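PelA (Pseudomonas aeruginosa, PDB 5TCB) carries a glycoside hydrolase domain, the part in this structure, and as a whole protein probably also has deacetylase activity. Local coordinates at residues A[26-32]-A[266-272]; A[53-58]-A[126-130]; A[171-177]-A[187-193]. All coordinates share one frame; numbering follows the deposited sequence.

Contact 1: residues A[26-32]-A[266-272]; sequences SVAFWYA and LDYLGVS
Tyr31 N donates to Leu266 O over 2.9 Å, a nearly straight bond lying in the carbonyl plane. Leu266 O also takes a weaker CA-H contact from Trp30, Trp30 CA to Leu266 O 3.4 Å. At the other end of strand 27-30, Val27 N gives its hydrogen to Ser272 OG at 3.2 Å, and that hydroxyl is also hydrogen-bonded to Pro259 O. Midway, where the two backbones stand apart, water 1 donates to Phe29 O at 2.8 Å and to Tyr268 O at 2.7 Å. Not every group is served: Val27 O is buried here without a partner.

The Trp30 indole, with CG opposite the backbone N (chi1 -175°), spreads over the backbone of the loop. Leu266 O and Asp267 C lie over one face, Trp30 CH2 comes within 3.4 Å of Asp267 O, and Leu269 N sits at the edge. Trp30 NE1 bonds to Glu33 O just ahead in the chain, with a weak second bond to Ala32 O. Leu266 runs beside Tyr31, while Leu266 CD1 rests on Phe29 CB at 3.9 Å.

This is the seam of a (beta/alpha)8 barrel, where the loop after the last strand, 258-262, runs along the first. Only one direct hydrogen bond is backbone to backbone; the other ends on a serine hydroxyl and water 1 bridges the gap, so the last loop is held without a strand ladder.

Contact 2: residues A[53-58]-A[126-130]; sequences LKPADV and KQGYA
Val58 turns CG1 to the side opposite its backbone N (chi1 -177°), and Tyr129 swings its ring away from its own carbonyl carbon (chi1 -73°); together these torsions set the methyl over the ring. The setting is a Schellman motif in the (beta/alpha)8 barrel: Gly128, with positive phi, follows helix 111-126 and closes it, and the turn is packed against the first turn of helix 55-63.

The methyl makes a CH-pi contact, Val58 CG1 standing 4.2 Å from the centroid of the Tyr129 ring and 11° off the normal. The other branch, Val58 CG2, reaches the phenol end of the ring, 3.4 Å from Tyr129 CZ. Val58 CG1 also lies 3.6 Å from Gly128 O, an oxygen that is hydrogen-bonded to Lys62 NZ farther along the same helix. Lys54 is the N-cap, and Lys54 N donates to Asp57 OD2 at 2.9 Å, from above the carboxylate plane.

No direct hydrogen bond joins the segments. Water 2 does so instead, donating to both Pro55 O and Gln127 O. Leu53 covers the tyrosine hydroxyl, its CB 3.7 Å from Tyr129 OH. The bent Gln127 side chain crosses Pro55 obliquely, bringing Gln127 OE1 to 3.6 Å from Pro55 CG.

Contact 3: residues A[171-177]-A[187-193]; sequences LFFNRGF and ASAVAVE
Asn174 and Glu193 meet with their side chains at about a right angle, amide and carboxylate planes turned 39° apart. With CG anti to the backbone N (chi1 -165°), Asn174 reaches across: Asn174 ND2 donates to Glu193 OE2 at 3.0 Å, keeping the acceptor in the amide plane but meeting the carboxylate on its anti side, 29° out of plane. Asp135 OD1 is a second partner of ND2, and Glu193 OE1 is held by Tyr236 OH.

Arg175 stretches out along the neighbouring strand so that Arg175 NH2 reaches Glu193 O at 2.7 Å; the oxygen is in the guanidinium plane, whereas the donor stands above the carbonyl plane. Water 4 joins the same three residues, donating to Asn174 OD1 and accepting from Arg175 NE and Glu193 N.

Behind this polar end, adjacent parallel barrel strands are laced by bonds such as Ala191 N to Phe173 O, 2.8 Å. Phe172 points into the barrel beside Ala189 and Ala191, its CE1 3.8 Å from Ala191 CB. Phe173, on the opposite face of the sheet, takes Ala187 CB over its ring centre, 3.8 Å from the centroid. Phe177 turns its edge to Val192, Phe177 CZ to Val192 CG2 3.9 Å.

Polar groups thus gather at the C-terminal ends of the strands, where barrel enzymes usually keep their active sites, and the shared hydrogen bonds fix how the Asn174 amide and the Glu193 carboxylate are turned.

All three contacts belong to one (beta/alpha)8 barrel domain, whose parallel strands follow each other in chain order. Contact 1 joins the chain's beginning and end at the barrel seam, so contacts 2 and 3 both fall within the span it brackets, contact 2 first. Contact 3 pairs strands 170-174 and 187-192 in the same sheet as strand 27-30; its centre is about 17 Å from that of contact 1, and Phe29 CZ touches Phe172 CE2 across the barrel interior at 3.9 Å. Contact 2 lies in the outer layer, about 18 Å between centres from contact 1 and 22 Å from contact 3, touching neither. The first and last parts of the chain thus close the barrel, and contact 3 helps fill it.

Contact 1: residues A[26-32]-A[266-272]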
# COMPACT_ATOMS: atom_id res chain seq x y z
N SER A 26 -4.55 -13.14 7.54
CA SER A 26 -3.74 -12.29 8.40
C SER A 26 -2.76 -11.56 7.49
O SER A 26 -2.51 -12.00 6.37
CB SER A 26 -2.98 -13.08 9.46
OG SER A 26 -2.04 -13.96 8.88
N VAL A 27 -2.24 -10.43 7.96
CA VAL A 27 -1.37 -9.62 7.12
C VAL A 27 -0.37 -8.90 8.00
O VAL A 27 -0.69 -8.47 9.12
CB VAL A 27 -2.19 -8.64 6.24
CG1 VAL A 27 -2.97 -7.62 7.08
CG2 VAL A 27 -1.31 -7.97 5.24
N ALA A 28 0.86 -8.78 7.50
CA ALA A 28 1.89 -7.95 8.08
C ALA A 28 2.53 -7.08 7.01
O ALA A 28 2.56 -7.43 5.82
CB ALA A 28 2.97 -8.80 8.80
N PHE A 29 3.06 -5.92 7.45
CA PHE A 29 3.81 -4.99 6.62
C PHE A 29 5.13 -4.73 7.30
O PHE A 29 5.16 -4.44 8.50
CB PHE A 29 3.08 -3.64 6.48
CG PHE A 29 1.82 -3.67 5.64
CD1 PHE A 29 0.66 -4.24 6.13
CD2 PHE A 29 1.80 -3.09 4.37
CE1 PHE A 29 -0.50 -4.26 5.38
CE2 PHE A 29 0.64 -3.10 3.61
CZ PHE A 29 -0.51 -3.70 4.11
N TRP A 30 6.23 -4.81 6.53
CA TRP A 30 7.57 -4.57 7.07
C TRP A 30 8.36 -3.84 6.00
O TRP A 30 8.65 -4.42 4.95
CB TRP A 30 8.26 -5.88 7.47
CG TRP A 30 9.58 -5.62 8.12
CD1 TRP A 30 10.76 -5.30 7.48
CD2 TRP A 30 9.88 -5.62 9.53
NE1 TRP A 30 11.75 -5.11 8.40
CE2 TRP A 30 11.25 -5.31 9.67
CE3 TRP A 30 9.14 -5.88 10.68
CZ2 TRP A 30 11.87 -5.21 10.90
CZ3 TRP A 30 9.75 -5.81 11.90
CH2 TRP A 30 11.11 -5.47 12.02
N TYR A 31 8.71 -2.58 6.26
CA TYR A 31 9.38 -1.77 5.25
C TYR A 31 10.84 -1.51 5.59
O TYR A 31 11.54 -0.80 4.83
CB TYR A 31 8.65 -0.44 5.10
CG TYR A 31 7.27 -0.51 4.47
CD1 TYR A 31 6.84 -1.61 3.76
CD2 TYR A 31 6.40 0.56 4.57
CE1 TYR A 31 5.61 -1.64 3.17
CE2 TYR A 31 5.15 0.52 3.99
CZ TYR A 31 4.77 -0.57 3.28
OH TYR A 31 3.53 -0.62 2.70
N ALA A 32 11.30 -1.99 6.72
CA ALA A 32 12.62 -1.67 7.24
C ALA A 32 13.64 -2.73 6.82
O ALA A 32 13.31 -3.79 6.28
CB ALA A 32 12.57 -1.56 8.76
N LEU A 266 6.64 1.01 10.09
CA LEU A 266 6.49 -0.39 9.69
C LEU A 266 7.80 -1.14 9.89
O LEU A 266 8.29 -1.88 9.01
CB LEU A 266 5.96 -0.53 8.26
CG LEU A 266 4.48 -0.20 7.99
CD1 LEU A 266 3.54 -0.77 9.04
CD2 LEU A 266 4.29 1.29 7.84
N ASP A 267 8.36 -0.95 11.08
CA ASP A 267 9.62 -1.56 11.48
C ASP A 267 9.45 -2.41 12.73
O ASP A 267 10.39 -2.56 13.52
CB ASP A 267 10.67 -0.47 11.71
CG ASP A 267 10.30 0.49 12.83
OD1 ASP A 267 9.19 0.38 13.41
OD2 ASP A 267 11.12 1.39 13.13
N TYR A 268 8.26 -2.98 12.90
CA TYR A 268 7.79 -3.57 14.15
C TYR A 268 6.96 -4.78 13.83
O TYR A 268 6.16 -4.77 12.89
CB TYR A 268 6.97 -2.53 14.93
CG TYR A 268 6.19 -3.02 16.16
CD1 TYR A 268 6.82 -3.55 17.27
CD2 TYR A 268 4.82 -2.85 16.22
CE1 TYR A 268 6.08 -3.95 18.41
CE2 TYR A 268 4.08 -3.22 17.32
CZ TYR A 268 4.70 -3.75 18.42
OH TYR A 268 3.94 -4.10 19.51
N LEU A 269 7.11 -5.84 14.64
CA LEU A 269 6.27 -7.02 14.49
C LEU A 269 4.93 -6.73 15.17
O LEU A 269 4.64 -7.16 16.29
CB LEU A 269 6.97 -8.24 15.06
CG LEU A 269 8.00 -8.92 14.16
CD1 LEU A 269 8.80 -9.94 14.95
CD2 LEU A 269 7.29 -9.59 12.97
N GLY A 270 4.09 -6.00 14.44
CA GLY A 270 2.76 -5.65 14.90
C GLY A 270 1.85 -6.86 14.91
O GLY A 270 2.25 -8.00 14.68
N VAL A 271 0.56 -6.59 15.17
CA VAL A 271 -0.38 -7.66 15.45
C VAL A 271 -1.51 -7.68 14.43
O VAL A 271 -2.05 -6.64 14.05
CB VAL A 271 -0.92 -7.53 16.87
CG1 VAL A 271 0.21 -7.81 17.85
CG2 VAL A 271 -1.47 -6.17 17.10
N SER A 272 -1.88 -8.88 14.04
CA SER A 272 -3.00 -9.13 13.16
C SER A 272 -4.08 -9.99 13.81
O SER A 272 -5.24 -9.84 13.46
CB SER A 272 -2.50 -9.81 11.85
OG SER A 272 -3.55 -9.91 10.88
O HOH W 1 5.53 -3.12 10.89

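Contact 2: residues A[53-58]-A[126-130]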
# COMPACT_ATOMS: atom_id res chain seq x y z
N LEU A 53 15.37 -7.36 0.83
CA LEU A 53 15.31 -8.81 0.74
C LEU A 53 16.05 -9.28 -0.49
O LEU A 53 16.21 -8.54 -1.46
CB LEU A 53 13.89 -9.35 0.61
CG LEU A 53 13.00 -9.41 1.83
CD1 LEU A 53 12.41 -8.03 2.05
CD2 LEU A 53 11.98 -10.47 1.57
N LYS A 54 16.49 -10.52 -0.45
CA LYS A 54 17.02 -11.19 -1.61
C LYS A 54 16.04 -12.23 -2.09
O LYS A 54 15.15 -12.64 -1.35
CB LYS A 54 18.37 -11.84 -1.28
CG LYS A 54 19.47 -10.86 -0.91
CD LYS A 54 19.70 -9.85 -2.03
CE LYS A 54 20.78 -8.84 -1.71
NZ LYS A 54 20.79 -7.79 -2.76
N PRO A 55 16.18 -12.71 -3.33
CA PRO A 55 15.23 -13.72 -3.82
C PRO A 55 15.14 -14.96 -2.94
O PRO A 55 14.05 -15.54 -2.83
CB PRO A 55 15.77 -14.05 -5.22
CG PRO A 55 16.42 -12.76 -5.66
CD PRO A 55 17.05 -12.20 -4.41
N ALA A 56 16.23 -15.39 -2.29
CA ALA A 56 16.14 -16.55 -1.41
C ALA A 56 15.22 -16.28 -0.24
O ALA A 56 14.57 -17.20 0.28
CB ALA A 56 17.53 -16.93 -0.89
N ASP A 57 15.17 -15.03 0.23
CA ASP A 57 14.29 -14.69 1.33
C ASP A 57 12.83 -14.78 0.88
O ASP A 57 11.96 -15.23 1.63
CB ASP A 57 14.59 -13.27 1.82
CG ASP A 57 16.04 -13.08 2.26
OD1 ASP A 57 16.66 -14.04 2.81
OD2 ASP A 57 16.56 -11.97 2.09
N VAL A 58 12.54 -14.28 -0.32
CA VAL A 58 11.18 -14.33 -0.85
C VAL A 58 10.75 -15.78 -1.03
O VAL A 58 9.61 -16.15 -0.70
CB VAL A 58 11.12 -13.55 -2.18
CG1 VAL A 58 9.72 -13.53 -2.71
CG2 VAL A 58 11.59 -12.11 -1.98
N LYS A 126 10.24 -11.34 -11.34
CA LYS A 126 11.37 -12.25 -11.50
C LYS A 126 11.98 -12.61 -10.17
O LYS A 126 12.56 -13.71 -10.02
CB LYS A 126 12.42 -11.64 -12.41
CG LYS A 126 11.96 -11.47 -13.84
CD LYS A 126 13.06 -10.78 -14.63
CE LYS A 126 12.56 -10.03 -15.80
NZ LYS A 126 13.69 -9.22 -16.34
N GLN A 127 11.91 -11.71 -9.19
CA GLN A 127 12.43 -11.98 -7.85
C GLN A 127 11.58 -12.94 -7.05
O GLN A 127 12.03 -13.37 -5.98
CB GLN A 127 12.56 -10.69 -7.07
CG GLN A 127 13.64 -9.74 -7.52
CD GLN A 127 14.16 -8.96 -6.34
OE1 GLN A 127 14.97 -9.46 -5.56
NE2 GLN A 127 13.65 -7.75 -6.18
N GLY A 128 10.38 -13.27 -7.50
CA GLY A 128 9.56 -14.26 -6.83
C GLY A 128 8.40 -13.71 -6.07
O GLY A 128 7.66 -14.49 -5.46
N TYR A 129 8.15 -12.40 -6.10
CA TYR A 129 7.02 -11.87 -5.36
C TYR A 129 5.71 -12.39 -5.94
O TYR A 129 5.55 -12.54 -7.15
CB TYR A 129 7.05 -10.32 -5.34
CG TYR A 129 8.12 -9.84 -4.42
CD1 TYR A 129 7.90 -9.79 -3.05
CD2 TYR A 129 9.38 -9.50 -4.90
CE1 TYR A 129 8.90 -9.39 -2.19
CE2 TYR A 129 10.39 -9.12 -4.05
CZ TYR A 129 10.15 -9.06 -2.69
OH TYR A 129 11.16 -8.70 -1.80
N ALA A 130 4.76 -12.67 -5.06
CA ALA A 130 3.44 -13.11 -5.47
C ALA A 130 2.50 -11.97 -5.81
O ALA A 130 1.41 -12.20 -6.33
CB ALA A 130 2.82 -13.95 -4.37
O HOH W 2 12.36 -16.02 -5.17

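Contact 3: residues A[171-177]-A[187-193]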
# COMPACT_ATOMS: atom_id res chain seq x y z
N LEU A 171 -2.58 -7.85 -7.10
CA LEU A 171 -2.49 -6.41 -6.86
C LEU A 171 -3.29 -6.06 -5.60
O LEU A 171 -4.52 -6.21 -5.55
CB LEU A 171 -2.97 -5.61 -8.07
CG LEU A 171 -2.23 -5.92 -9.39
CD1 LEU A 171 -2.74 -5.02 -10.49
CD2 LEU A 171 -0.70 -5.81 -9.24
N PHE A 172 -2.58 -5.60 -4.59
CA PHE A 172 -3.10 -5.28 -3.27
C PHE A 172 -3.08 -3.75 -3.22
O PHE A 172 -2.02 -3.13 -3.12
CB PHE A 172 -2.22 -5.96 -2.22
CG PHE A 172 -2.61 -5.77 -0.79
CD1 PHE A 172 -3.77 -5.14 -0.39
CD2 PHE A 172 -1.75 -6.27 0.18
CE1 PHE A 172 -4.05 -4.99 0.97
CE2 PHE A 172 -2.02 -6.14 1.53
CZ PHE A 172 -3.17 -5.50 1.94
N PHE A 173 -4.25 -3.15 -3.41
CA PHE A 173 -4.34 -1.69 -3.52
C PHE A 173 -4.32 -1.05 -2.13
O PHE A 173 -5.00 -1.53 -1.22
CB PHE A 173 -5.66 -1.27 -4.17
CG PHE A 173 -5.74 -1.40 -5.67
CD1 PHE A 173 -5.01 -2.32 -6.38
CD2 PHE A 173 -6.62 -0.57 -6.36
CE1 PHE A 173 -5.16 -2.42 -7.77
CE2 PHE A 173 -6.77 -0.68 -7.71
CZ PHE A 173 -6.05 -1.60 -8.42
N ASN A 174 -3.59 0.05 -1.99
CA ASN A 174 -3.81 0.99 -0.87
C ASN A 174 -4.86 2.00 -1.32
O ASN A 174 -4.59 2.89 -2.13
CB ASN A 174 -2.52 1.68 -0.45
CG ASN A 174 -2.66 2.37 0.91
OD1 ASN A 174 -3.72 2.25 1.55
ND2 ASN A 174 -1.62 3.06 1.36
N ARG A 175 -6.09 1.84 -0.82
CA ARG A 175 -7.22 2.69 -1.26
C ARG A 175 -7.35 2.56 -2.78
O ARG A 175 -7.41 1.44 -3.30
CB ARG A 175 -7.07 4.11 -0.76
CG ARG A 175 -7.06 4.27 0.72
CD ARG A 175 -6.95 5.70 1.10
NE ARG A 175 -6.98 5.91 2.54
CZ ARG A 175 -7.63 6.89 3.14
NH1 ARG A 175 -8.31 7.80 2.44
NH2 ARG A 175 -7.58 6.98 4.46
N GLY A 176 -7.42 3.64 -3.53
CA GLY A 176 -7.80 3.55 -4.93
C GLY A 176 -9.27 3.71 -5.22
O GLY A 176 -9.74 3.30 -6.29
N PHE A 177 -10.01 4.36 -4.32
CA PHE A 177 -11.45 4.41 -4.43
C PHE A 177 -11.90 5.07 -5.72
O PHE A 177 -12.97 4.76 -6.25
CB PHE A 177 -12.04 5.15 -3.23
CG PHE A 177 -11.66 4.56 -1.90
CD1 PHE A 177 -11.83 3.23 -1.65
CD2 PHE A 177 -11.12 5.35 -0.91
CE1 PHE A 177 -11.43 2.67 -0.43
CE2 PHE A 177 -10.75 4.82 0.32
CZ PHE A 177 -10.91 3.51 0.56
N ALA A 187 -8.07 -5.75 -8.46
CA ALA A 187 -7.53 -5.77 -7.11
C ALA A 187 -7.92 -7.05 -6.37
O ALA A 187 -9.06 -7.50 -6.44
CB ALA A 187 -8.02 -4.57 -6.31
N SER A 188 -6.95 -7.60 -5.64
CA SER A 188 -7.19 -8.77 -4.82
C SER A 188 -7.64 -8.41 -3.40
O SER A 188 -8.26 -9.24 -2.73
CB SER A 188 -5.92 -9.62 -4.76
OG SER A 188 -5.72 -10.32 -5.97
N ALA A 189 -7.30 -7.22 -2.94
CA ALA A 189 -7.70 -6.69 -1.64
C ALA A 189 -7.43 -5.19 -1.68
O ALA A 189 -6.68 -4.71 -2.54
CB ALA A 189 -6.92 -7.35 -0.50
N VAL A 190 -8.06 -4.47 -0.76
CA VAL A 190 -7.86 -3.04 -0.60
C VAL A 190 -7.54 -2.76 0.85
O VAL A 190 -8.28 -3.22 1.74
CB VAL A 190 -9.10 -2.25 -1.04
CG1 VAL A 190 -8.92 -0.77 -0.83
CG2 VAL A 190 -9.43 -2.57 -2.49
N ALA A 191 -6.44 -2.05 1.09
CA ALA A 191 -6.07 -1.59 2.42
C ALA A 191 -6.53 -0.17 2.65
O ALA A 191 -6.71 0.63 1.73
CB ALA A 191 -4.56 -1.67 2.64
N VAL A 192 -6.66 0.17 3.93
CA VAL A 192 -7.03 1.50 4.37
C VAL A 192 -6.26 1.87 5.62
O VAL A 192 -6.38 1.19 6.66
CB VAL A 192 -8.54 1.65 4.63
CG1 VAL A 192 -8.85 3.09 5.11
CG2 VAL A 192 -9.32 1.31 3.39
N GLU A 193 -5.48 2.93 5.54
CA GLU A 193 -4.94 3.61 6.70
C GLU A 193 -5.85 4.80 6.98
O GLU A 193 -5.85 5.76 6.17
CB GLU A 193 -3.52 4.15 6.45
CG GLU A 193 -2.52 3.17 5.89
CD GLU A 193 -1.31 3.92 5.35
OE1 GLU A 193 -0.39 4.23 6.13
OE2 GLU A 193 -1.30 4.24 4.15
O HOH W 3 -5.04 -8.88 -8.30
O HOH W 4 -4.69 4.20 3.08